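Side-chain contact in ribonucleoside-diphosphate reductase, alpha chain (Actinobacillus ureae ATCC 25976, PDB 6DQX), which probably reduces ribonucleoside diphosphates to deoxyribonucleotides as the catalytic subunit of a class Id ribonucleotide reductase: residues H270-N273 with I278-P281. Residues are numbered along the deposited sequence; the frame is centred on the assembly and turned at random.
Sequences HASN and IMLP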
# COMPACT_ATOMS: atom_id res chain seq x y z
N HIS A 270 -14.85 -4.06 17.50
CA HIS A 270 -15.40 -3.59 16.23
C HIS A 270 -15.59 -4.69 15.22
O HIS A 270 -16.44 -4.58 14.32
CB HIS A 270 -14.46 -2.54 15.58
CG HIS A 270 -14.18 -1.35 16.45
ND1 HIS A 270 -15.12 -0.39 16.73
CD2 HIS A 270 -13.05 -0.96 17.08
CE1 HIS A 270 -14.59 0.53 17.52
NE2 HIS A 270 -13.33 0.22 17.73
N ALA A 271 -14.73 -5.71 15.32
CA ALA A 271 -14.56 -6.72 14.30
C ALA A 271 -13.89 -7.94 14.91
O ALA A 271 -13.30 -7.87 16.00
CB ALA A 271 -13.66 -6.19 13.17
N SER A 272 -13.94 -9.05 14.20
CA SER A 272 -13.15 -10.23 14.55
C SER A 272 -11.89 -10.35 13.66
O SER A 272 -11.45 -9.36 13.02
CB SER A 272 -14.08 -11.47 14.54
OG SER A 272 -13.40 -12.64 14.97
N ASN A 273 -11.28 -11.53 13.65
CA ASN A 273 -10.02 -11.76 12.98
C ASN A 273 -10.25 -12.51 11.67
O ASN A 273 -11.38 -12.67 11.23
CB ASN A 273 -9.08 -12.55 13.87
CG ASN A 273 -9.56 -13.97 14.09
OD1 ASN A 273 -10.72 -14.16 14.40
ND2 ASN A 273 -8.69 -14.95 13.90
N ILE A 278 -11.76 -14.62 17.20
CA ILE A 278 -11.20 -13.63 18.12
C ILE A 278 -12.22 -12.55 18.43
O ILE A 278 -12.99 -12.14 17.56
CB ILE A 278 -9.89 -13.03 17.54
CG1 ILE A 278 -8.84 -14.16 17.37
CG2 ILE A 278 -9.35 -11.90 18.41
CD1 ILE A 278 -8.33 -14.75 18.67
N MET A 279 -12.21 -12.07 19.68
CA MET A 279 -13.16 -11.03 20.15
C MET A 279 -12.40 -10.08 21.06
O MET A 279 -12.52 -10.15 22.29
CB MET A 279 -14.35 -11.67 20.89
CG MET A 279 -15.12 -12.68 20.05
SD MET A 279 -16.16 -11.83 18.89
CE MET A 279 -16.34 -13.01 17.55
N LEU A 280 -11.61 -9.20 20.43
CA LEU A 280 -10.73 -8.30 21.18
C LEU A 280 -10.88 -6.87 20.63
O LEU A 280 -11.26 -6.70 19.46
CB LEU A 280 -9.28 -8.73 21.08
CG LEU A 280 -8.95 -10.11 21.65
CD1 LEU A 280 -7.53 -10.50 21.28
CD2 LEU A 280 -9.14 -10.11 23.16
N PRO A 281 -10.63 -5.87 21.47
CA PRO A 281 -10.83 -4.48 21.08
C PRO A 281 -9.62 -3.95 20.31
O PRO A 281 -8.47 -4.23 20.69
CB PRO A 281 -10.97 -3.75 22.42
CG PRO A 281 -10.17 -4.56 23.38
CD PRO A 281 -10.41 -5.99 22.93
O HOH W 1 -11.96 -4.83 17.49
O HOH W 2 -11.68 -9.29 17.60
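Ser272 and Asn273 both turn their side-chain oxygens to the backbone of Ile278, an instance of side chains bonding to main-chain groups where two loop segments draw together. Ser272 OG donates to Ile278 O at 2.7 Å, lying in the carbonyl plane on a lone pair; chi1 of -175° carries the hydroxyl away from its own backbone N and over to this acceptor. In the other direction, the Ile278 N-H donates a hydrogen bond from N to Asn273 OD1 at 3.0 Å. That bond is nearly straight at the hydrogen (163°), yet the donor stands well above the amide plane instead of on a lone pair. The main-chain N-H and C=O of Ile278, both buried, thus each have a side-chain partner.

The loop belongs to the ribonucleotide reductase barrel domain, linking helix 260-264 to strand 288-296, and Tyr184 of strand 181-186 packs on Ala271 and Ser272. Glu277, just before Ile278, accepts from Asn273 ND2 and helps fix how the amide is turned.

Van der Waals contact follows the same pairing: the Asn273 and Ile278 side chains cross at about a right angle, with the amide carbon CG of Asn273 3.4 Å from CG1 of Ile278. Met279 bends at chi2 (-77°), bringing CE to 3.9 Å from Ser272 OG.

Farther along, water takes over: one molecule accepts from His270 N and donates to Leu280 O, while a second donates to Ala271 O and accepts from Leu280 N.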